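Local atomic coordinates of neuraminidase (Influenza A virus, PDB entry 4K3Y), a protein that forms the tetrameric, neuraminidase-like beta-propeller head on the surface of a bat influenza A virus, related to sialidases but of uncertain enzymatic role. Residues G204-T209 with P220-D225; N215-R219 with L240-R245; K233-L237 with L297-T302. All coordinates share one frame; numbering follows the deposited sequence.

In the fold
All three contacts belong to one corner of the beta-propeller, built round the blade of strands 197-202, 205-211, 221-224 and 230-233. Contact 1 lies within that blade, closest of the three to the chain's centre, and rests on regular backbone bonds with aromatic packing. Contact 2 is almost wholly buried although it is made of loops: the turn leading into strand 221-224 meets the loop after strand 230-233, with charges gathered beside a calcium ion. Contact 3 lies farthest out, where the beginning of that same loop meets a loop of the next blade through a single backbone bond, a disulfide cysteine and a sandwiched phenylalanine ring.

Contact 1: G204-T209 with P220-D225; sequences GKVKCT and PFLEFD
Val206 and Phe224 form a hydrogen-bonded pair in the antiparallel hairpin that supplies the two middle strands of a four-stranded propeller blade. Val206 N gives to Phe224 O and Phe224 N to Val206 O; two residues along, Cys208 and Leu222 repeat the reciprocal pair, with Cys208 N 2.8 Å from Leu222 O in a nearly straight bond (169°). The non-hydrogen-bonded pairs, Lys207 with Glu223 and Thr209 with Phe221, alternate with these and turn their side chains to the other face of the sheet.

The Phe224 side chain leaves CB with CG between the backbone N and the carbonyl carbon (chi1 62°), which leans the ring toward the partner strand and over Val206. CD1 lies near Val206 O, and Phe224 CE1 comes 3.6 Å from Val206 CG1. CZ, at the tip, meets CB and CG1 of Val206, while Phe224 CE2 faces Val206 CG2 at 3.7 Å. Val206 CB thus sits over one ring face, 3.7 Å from the centroid of the Phe224 ring, in a CH-pi contact. The sulfur of Cys208 instead approaches the ring edge, its SG 4.1 Å from Phe224 CE1, and is held there by its disulfide to Cys199 on the neighbouring strand 197-202. Tyr157 of the adjoining blade packs against Phe224 from outside the hairpin.

On the opposite face the Phe221 ring folds toward its partner strand. Lys207 CB meets it obliquely, as does Thr209 OG1, whose polar partner is the backbone N of Met268. Glu223 carries its carboxylate past the aliphatic part of Lys205, with a weak, long ion pair to Lys233. Beneath the Phe221 ring, Cys208 O lies over one face, 3.3 Å from Phe221 CD1.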
loop_
_atom_site.group_PDB
_atom_site.type_symbol
_atom_site.label_atom_id
_atom_site.label_comp_id
_atom_site.label_asym_id
_atom_site.label_seq_id
_atom_site.Cartn_x
_atom_site.Cartn_y
_atom_site.Cartn_z
ATOM N N GLY C 204 22.437 -7.305 29.663
ATOM C CA GLY C 204 23.343 -6.175 29.584
ATOM C C GLY C 204 24.479 -6.282 28.577
ATOM O O GLY C 204 25.234 -5.324 28.391
ATOM N N LYS C 205 24.618 -7.431 27.924
ATOM C CA LYS C 205 25.652 -7.573 26.902
ATOM C C LYS C 205 25.081 -7.823 25.503
ATOM O O LYS C 205 24.067 -8.513 25.338
ATOM C CB LYS C 205 26.637 -8.691 27.275
ATOM C CG LYS C 205 27.542 -8.340 28.441
ATOM C CD LYS C 205 28.060 -9.583 29.155
ATOM C CE LYS C 205 28.604 -9.231 30.534
ATOM N NZ LYS C 205 28.128 -7.882 30.987
ATOM N N VAL C 206 25.726 -7.240 24.498
ATOM C CA VAL C 206 25.510 -7.691 23.133
ATOM C C VAL C 206 26.408 -8.896 22.909
ATOM O O VAL C 206 27.590 -8.863 23.252
ATOM C CB VAL C 206 25.864 -6.631 22.092
ATOM C CG1 VAL C 206 25.658 -7.196 20.684
ATOM C CG2 VAL C 206 25.015 -5.400 22.289
ATOM N N LYS C 207 25.847 -9.964 22.351
ATOM C CA LYS C 207 26.625 -11.163 22.078
ATOM C C LYS C 207 26.616 -11.511 20.581
ATOM O O LYS C 207 25.553 -11.566 19.961
ATOM C CB LYS C 207 26.124 -12.313 22.957
ATOM C CG LYS C 207 26.151 -11.993 24.446
ATOM C CD LYS C 207 25.912 -13.255 25.268
ATOM C CE LYS C 207 25.603 -12.964 26.733
ATOM N NZ LYS C 207 24.738 -14.049 27.319
ATOM N N CYS C 208 27.797 -11.730 20.009
ATOM C CA CYS C 208 27.906 -11.951 18.568
ATOM C C CYS C 208 28.648 -13.240 18.228
ATOM O O CYS C 208 29.569 -13.643 18.936
ATOM C CB CYS C 208 28.608 -10.766 17.909
ATOM S SG CYS C 208 27.744 -9.244 18.139
ATOM N N THR C 209 28.244 -13.884 17.139
ATOM C CA THR C 209 28.966 -15.045 16.628
ATOM C C THR C 209 29.542 -14.679 15.285
ATOM O O THR C 209 28.808 -14.316 14.375
ATOM C CB THR C 209 28.057 -16.241 16.424
ATOM O OG1 THR C 209 27.478 -16.616 17.681
ATOM C CG2 THR C 209 28.857 -17.401 15.875
ATOM N N PRO C 220 34.276 -17.869 16.076
ATOM C CA PRO C 220 34.691 -16.918 17.119
ATOM C C PRO C 220 33.484 -16.234 17.764
ATOM O O PRO C 220 32.430 -16.102 17.120
ATOM C CB PRO C 220 35.544 -15.902 16.345
ATOM C CG PRO C 220 35.033 -15.974 14.924
ATOM C CD PRO C 220 34.655 -17.418 14.720
ATOM N N PHE C 221 33.645 -15.804 19.015
ATOM C CA PHE C 221 32.555 -15.215 19.790
ATOM C C PHE C 221 32.934 -13.882 20.450
ATOM O O PHE C 221 34.061 -13.704 20.901
ATOM C CB PHE C 221 32.111 -16.197 20.864
ATOM C CG PHE C 221 30.710 -15.980 21.340
ATOM C CD1 PHE C 221 29.641 -16.477 20.611
ATOM C CD2 PHE C 221 30.454 -15.291 22.517
ATOM C CE1 PHE C 221 28.334 -16.289 21.040
ATOM C CE2 PHE C 221 29.147 -15.096 22.956
ATOM C CZ PHE C 221 28.086 -15.597 22.214
ATOM N N LEU C 222 31.975 -12.964 20.521
ATOM C CA LEU C 222 32.186 -11.656 21.118
ATOM C C LEU C 222 31.047 -11.337 22.085
ATOM O O LEU C 222 29.895 -11.731 21.860
ATOM C CB LEU C 222 32.202 -10.579 20.025
ATOM C CG LEU C 222 33.171 -9.391 20.056
ATOM C CD1 LEU C 222 32.580 -8.217 19.285
ATOM C CD2 LEU C 222 33.570 -8.973 21.459
ATOM N N GLU C 223 31.376 -10.636 23.166
ATOM C CA GLU C 223 30.369 -9.989 24.003
ATOM C C GLU C 223 30.884 -8.598 24.378
ATOM O O GLU C 223 32.096 -8.386 24.488
ATOM C CB GLU C 223 30.014 -10.833 25.234
ATOM C CG GLU C 223 31.090 -10.911 26.313
ATOM C CD GLU C 223 30.673 -11.791 27.488
ATOM O OE1 GLU C 223 29.771 -12.644 27.302
ATOM O OE2 GLU C 223 31.247 -11.618 28.593
ATOM N N PHE C 224 29.973 -7.645 24.535
ATOM C CA PHE C 224 30.363 -6.287 24.906
ATOM C C PHE C 224 29.190 -5.485 25.472
ATOM O O PHE C 224 28.026 -5.757 25.152
ATOM C CB PHE C 224 30.982 -5.547 23.710
ATOM C CG PHE C 224 30.043 -5.365 22.550
ATOM C CD1 PHE C 224 29.949 -6.332 21.562
ATOM C CD2 PHE C 224 29.251 -4.218 22.443
ATOM C CE1 PHE C 224 29.081 -6.157 20.486
ATOM C CE2 PHE C 224 28.377 -4.035 21.367
ATOM C CZ PHE C 224 28.296 -4.996 20.390
ATOM N N ASP C 225 29.504 -4.507 26.320
ATOM C CA ASP C 225 28.484 -3.613 26.861
ATOM C C ASP C 225 28.601 -2.237 26.218
ATOM O O ASP C 225 29.427 -2.044 25.315
ATOM C CB ASP C 225 28.539 -3.536 28.397
ATOM C CG ASP C 225 29.945 -3.292 28.932
ATOM O OD1 ASP C 225 30.659 -2.425 28.381
ATOM O OD2 ASP C 225 30.330 -3.969 29.913
#

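Contact 2: N215-R219 with L240-R245; sequences NDAKR and LGDTPR. With CA (calcium ion), chain M.
With CG anti to its carbonyl carbon (chi1 -59°) and the chain extended as far as NE, Arg219 reaches across Gly241 to Asp242, joining two loops beside the calcium site of the propeller. Arg219 NE makes a weak bond to Gly241 O (3.3 Å, 136°). Above the guanidinium, Asp242 OD1 lies over one face, 3.6 Å from Arg219 NH2, so this salt bridge is one of charge and no N-H points at the oxygen. The N-H groups are engaged elsewhere, NH1 by Thr211 and NH2 by Ile264 O, and these bonds should fix the rotation of the guanidinium.

Asp242 OD1 also accepts from Thr243 N through its anti lone pair and from Ile264 N. Asp242 N gives to Ala217 O, 3.1 Å away, which ties the loops together. Ahead of this bond, Asp216 OD1 accepts from Lys218 N in an Asx turn, and Lys218 CG packs on Leu240 CD2 at 3.6 Å. The extended Lys218 chain carries its ammonium to the carbonyl oxygens of Asp254 and Pro235.

Calcium is bound by the main-chain oxygens of Asn212, Asp216 and Gly262, with Asp216 O at 2.9 Å. The negative charge of Asp242 probably favours the cation, since its OD2 lies 3.1 Å from the calcium ion.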
loop_
_atom_site.group_PDB
_atom_site.type_symbol
_atom_site.label_atom_id
_atom_site.label_comp_id
_atom_site.label_asym_id
_atom_site.label_seq_id
_atom_site.Cartn_x
_atom_site.Cartn_y
_atom_site.Cartn_z
ATOM N N ASN C 215 41.584 -19.479 9.813
ATOM C CA ASN C 215 42.293 -20.522 10.557
ATOM C C ASN C 215 41.474 -21.211 11.657
ATOM O O ASN C 215 42.046 -21.709 12.627
ATOM C CB ASN C 215 43.519 -19.892 11.217
ATOM C CG ASN C 215 43.157 -18.683 12.056
ATOM O OD1 ASN C 215 41.994 -18.293 12.134
ATOM N ND2 ASN C 215 44.146 -18.094 12.700
ATOM N N ASP C 216 40.152 -21.229 11.529
ATOM C CA ASP C 216 39.295 -21.855 12.544
ATOM C C ASP C 216 38.010 -22.409 11.955
ATOM O O ASP C 216 37.264 -21.669 11.338
ATOM C CB ASP C 216 38.913 -20.848 13.638
ATOM C CG ASP C 216 38.297 -21.523 14.859
ATOM O OD1 ASP C 216 38.288 -22.781 14.907
ATOM O OD2 ASP C 216 37.849 -20.799 15.780
ATOM N N ALA C 217 37.746 -23.694 12.189
ATOM C CA ALA C 217 36.500 -24.349 11.769
ATOM C C ALA C 217 35.414 -24.287 12.841
ATOM O O ALA C 217 34.272 -24.699 12.597
ATOM C CB ALA C 217 36.750 -25.796 11.401
ATOM N N LYS C 218 35.784 -23.827 14.035
ATOM C CA LYS C 218 34.804 -23.386 15.028
ATOM C C LYS C 218 34.478 -21.923 14.750
ATOM O O LYS C 218 35.043 -21.315 13.836
ATOM C CB LYS C 218 35.357 -23.504 16.446
ATOM C CG LYS C 218 35.637 -24.907 16.949
ATOM C CD LYS C 218 36.198 -24.790 18.361
ATOM C CE LYS C 218 36.906 -26.033 18.854
ATOM N NZ LYS C 218 37.485 -25.782 20.208
ATOM N N ARG C 219 33.578 -21.344 15.531
ATOM C CA ARG C 219 33.219 -19.945 15.299
ATOM C C ARG C 219 33.700 -19.034 16.427
ATOM O O ARG C 219 33.568 -19.378 17.599
ATOM C CB ARG C 219 31.707 -19.800 15.067
ATOM C CG ARG C 219 31.169 -20.604 13.872
ATOM C CD ARG C 219 29.676 -20.383 13.672
ATOM N NE ARG C 219 29.209 -20.860 12.371
ATOM C CZ ARG C 219 29.429 -20.234 11.216
ATOM N NH1 ARG C 219 30.110 -19.096 11.185
ATOM N NH2 ARG C 219 28.971 -20.748 10.084
ATOM N N LEU C 240 31.550 -28.810 15.563
ATOM C CA LEU C 240 32.107 -27.739 14.753
ATOM C C LEU C 240 31.061 -26.934 14.000
ATOM O O LEU C 240 30.355 -27.467 13.136
ATOM C CB LEU C 240 33.134 -28.314 13.775
ATOM C CG LEU C 240 34.314 -29.007 14.450
ATOM C CD1 LEU C 240 35.381 -29.370 13.428
ATOM C CD2 LEU C 240 34.886 -28.120 15.545
ATOM N N GLY C 241 31.011 -25.638 14.302
ATOM C CA GLY C 241 30.002 -24.746 13.767
ATOM C C GLY C 241 30.142 -24.279 12.323
ATOM O O GLY C 241 29.123 -24.065 11.639
ATOM N N ASP C 242 31.374 -24.097 11.844
ATOM C CA ASP C 242 31.556 -23.534 10.505
ATOM C C ASP C 242 31.318 -24.544 9.387
ATOM O O ASP C 242 31.218 -25.761 9.611
ATOM C CB ASP C 242 32.947 -22.904 10.331
ATOM C CG ASP C 242 32.907 -21.623 9.532
ATOM O OD1 ASP C 242 32.086 -21.575 8.582
ATOM O OD2 ASP C 242 33.664 -20.674 9.880
ATOM N N THR C 243 31.222 -24.005 8.180
ATOM C CA THR C 243 31.214 -24.788 6.958
ATOM C C THR C 243 32.025 -23.967 5.962
ATOM O O THR C 243 31.627 -22.852 5.618
ATOM C CB THR C 243 29.785 -24.993 6.415
ATOM O OG1 THR C 243 29.024 -25.797 7.331
ATOM C CG2 THR C 243 29.823 -25.677 5.039
ATOM N N PRO C 244 33.143 -24.523 5.458
ATOM C CA PRO C 244 33.602 -25.909 5.624
ATOM C C PRO C 244 34.159 -26.249 6.995
ATOM O O PRO C 244 34.309 -25.361 7.856
ATOM C CB PRO C 244 34.731 -26.018 4.608
ATOM C CG PRO C 244 35.259 -24.646 4.487
ATOM C CD PRO C 244 34.077 -23.738 4.628
ATOM N N ARG C 245 34.473 -27.539 7.162
ATOM C CA ARG C 245 34.946 -28.095 8.426
ATOM C C ARG C 245 35.314 -29.570 8.248
ATOM O O ARG C 245 34.914 -30.210 7.275
ATOM C CB ARG C 245 33.864 -27.942 9.513
ATOM C CG ARG C 245 32.605 -28.780 9.279
ATOM C CD ARG C 245 31.683 -28.742 10.495
ATOM N NE ARG C 245 30.616 -29.742 10.408
ATOM C CZ ARG C 245 29.434 -29.525 9.846
ATOM N NH1 ARG C 245 29.150 -28.336 9.328
ATOM N NH2 ARG C 245 28.539 -30.494 9.804
HETATM CA CA CA M . 36.291 -21.852 8.652
#

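Contact 3: K233-L237 with L297-T302; sequences KEPCL and LFSVQT
Leu297 O receives Cys236 N at 2.8 Å, a nearly straight hydrogen bond (164°) that joins two loops of adjacent propeller blades. The same oxygen, Leu297 O, also meets Pro235 CA at 3.3 Å in a CA-H...O contact, so Pro235 and Cys236 both close on the one carbonyl. Past this bond the Cys236 side chain takes up the contact: its CB faces Ser299 O, its SG lies beside the carbonyl carbon of Phe298, and CG1 of Val300 rests against Cys236 CB at 4.1 Å. A disulfide from Cys236 to Cys253 fastens this point to a more distant part of its own long loop.

Phe298 is sandwiched. The Lys233 side chain runs at about a right angle to that of Phe298 and lies over one ring face, Lys233 CB 3.8 Å from the centroid of the Phe298 ring in a CH-pi contact and CD above the CD2-CE2 side. Leu297 CB covers the opposite face, over the ring centre. Glu234 O lies at the edge, 3.5 Å from Phe298 CD1.

Farther along, Leu237 sends its two methyl groups to different partners. Leu237 CD2 touches Leu297 CD2 at 4.1 Å, whereas CD1 sits between Ser299 O and OG1 of Thr302, a hydroxyl already bonded to Thr296 O. Ser299 OG accepts from Gln301 N, an ST turn that shapes the 297-302 loop.

In the fold, strand 230-233 ends where the contact begins, and Phe298 meets Phe221 of neighbouring strand 221-224 with planes about 55° apart. Leu297 packs on strands 268-269 and 273-279 of its own blade, while Phe298 reaches the preceding blade, so the loop between strands 286-294 and 306-311 spans the two.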
loop_
_atom_site.group_PDB
_atom_site.type_symbol
_atom_site.label_atom_id
_atom_site.label_comp_id
_atom_site.label_asym_id
_atom_site.label_seq_id
_atom_site.Cartn_x
_atom_site.Cartn_y
_atom_site.Cartn_z
ATOM N N LYS C 233 35.564 -14.688 22.942
ATOM C CA LYS C 233 35.675 -16.042 23.474
ATOM C C LYS C 233 35.814 -17.087 22.372
ATOM O O LYS C 233 35.554 -16.815 21.205
ATOM C CB LYS C 233 34.495 -16.366 24.387
ATOM C CG LYS C 233 34.175 -15.253 25.365
ATOM C CD LYS C 233 33.506 -15.789 26.616
ATOM C CE LYS C 233 33.230 -14.676 27.610
ATOM N NZ LYS C 233 32.503 -15.196 28.802
ATOM N N GLU C 234 36.255 -18.279 22.746
ATOM C CA GLU C 234 36.335 -19.378 21.796
ATOM C C GLU C 234 35.634 -20.597 22.364
ATOM O O GLU C 234 35.987 -21.072 23.441
ATOM C CB GLU C 234 37.780 -19.729 21.473
ATOM C CG GLU C 234 37.908 -20.975 20.619
ATOM C CD GLU C 234 37.751 -20.686 19.129
ATOM O OE1 GLU C 234 37.698 -19.494 18.751
ATOM O OE2 GLU C 234 37.693 -21.650 18.334
ATOM N N PRO C 235 34.634 -21.107 21.638
ATOM C CA PRO C 235 33.853 -22.258 22.101
ATOM C C PRO C 235 34.731 -23.480 22.339
ATOM O O PRO C 235 35.623 -23.803 21.542
ATOM C CB PRO C 235 32.859 -22.503 20.955
ATOM C CG PRO C 235 33.461 -21.836 19.762
ATOM C CD PRO C 235 34.229 -20.662 20.296
ATOM N N CYS C 236 34.474 -24.139 23.461
ATOM C CA CYS C 236 35.258 -25.283 23.886
ATOM C C CYS C 236 34.576 -26.577 23.434
ATOM O O CYS C 236 34.812 -27.651 23.989
ATOM C CB CYS C 236 35.442 -25.243 25.410
ATOM S SG CYS C 236 36.308 -23.758 26.017
ATOM N N LEU C 237 33.743 -26.467 22.404
ATOM C CA LEU C 237 32.938 -27.598 21.950
ATOM C C LEU C 237 33.372 -28.181 20.601
ATOM O O LEU C 237 33.487 -27.474 19.594
ATOM C CB LEU C 237 31.460 -27.206 21.913
ATOM C CG LEU C 237 30.601 -27.623 23.111
ATOM C CD1 LEU C 237 31.383 -27.572 24.407
ATOM C CD2 LEU C 237 29.383 -26.732 23.211
ATOM N N LEU C 297 28.978 -22.405 26.266
ATOM C CA LEU C 297 29.749 -22.872 25.122
ATOM C C LEU C 297 31.235 -22.884 25.451
ATOM O O LEU C 297 32.043 -23.387 24.670
ATOM C CB LEU C 297 29.519 -21.949 23.923
ATOM C CG LEU C 297 28.093 -21.831 23.376
ATOM C CD1 LEU C 297 27.946 -20.608 22.473
ATOM C CD2 LEU C 297 27.693 -23.096 22.631
ATOM N N PHE C 298 31.588 -22.333 26.612
ATOM C CA PHE C 298 32.987 -22.059 26.941
ATOM C C PHE C 298 33.532 -22.817 28.155
ATOM O O PHE C 298 34.318 -22.283 28.941
ATOM C CB PHE C 298 33.164 -20.556 27.100
ATOM C CG PHE C 298 32.479 -19.772 26.028
ATOM C CD1 PHE C 298 32.894 -19.883 24.703
ATOM C CD2 PHE C 298 31.411 -18.943 26.331
ATOM C CE1 PHE C 298 32.261 -19.169 23.696
ATOM C CE2 PHE C 298 30.771 -18.216 25.332
ATOM C CZ PHE C 298 31.197 -18.330 24.008
ATOM N N SER C 299 33.081 -24.060 28.298
ATOM C CA SER C 299 33.689 -25.042 29.181
ATOM C C SER C 299 33.841 -26.317 28.374
ATOM O O SER C 299 33.173 -26.496 27.364
ATOM C CB SER C 299 32.810 -25.325 30.390
ATOM O OG SER C 299 33.038 -26.651 30.840
ATOM N N VAL C 300 34.716 -27.208 28.811
ATOM C CA VAL C 300 34.908 -28.464 28.102
ATOM C C VAL C 300 34.003 -29.525 28.710
ATOM O O VAL C 300 33.815 -30.611 28.157
ATOM C CB VAL C 300 36.369 -28.902 28.178
ATOM C CG1 VAL C 300 37.051 -28.709 26.836
ATOM C CG2 VAL C 300 37.083 -28.093 29.262
ATOM N N GLN C 301 33.428 -29.186 29.857
ATOM C CA GLN C 301 32.551 -30.102 30.567
ATOM C C GLN C 301 31.114 -30.046 30.064
ATOM O O GLN C 301 30.399 -31.042 30.182
ATOM C CB GLN C 301 32.605 -29.853 32.085
ATOM C CG GLN C 301 33.996 -29.909 32.708
ATOM C CD GLN C 301 34.346 -28.624 33.439
ATOM O OE1 GLN C 301 33.587 -28.157 34.289
ATOM N NE2 GLN C 301 35.491 -28.032 33.094
ATOM N N THR C 302 30.686 -28.910 29.501
ATOM C CA THR C 302 29.288 -28.792 29.055
ATOM C C THR C 302 28.910 -29.870 28.021
ATOM O O THR C 302 29.734 -30.280 27.183
ATOM C CB THR C 302 28.871 -27.348 28.626
ATOM O OG1 THR C 302 29.572 -26.964 27.445
ATOM C CG2 THR C 302 29.160 -26.343 29.746
#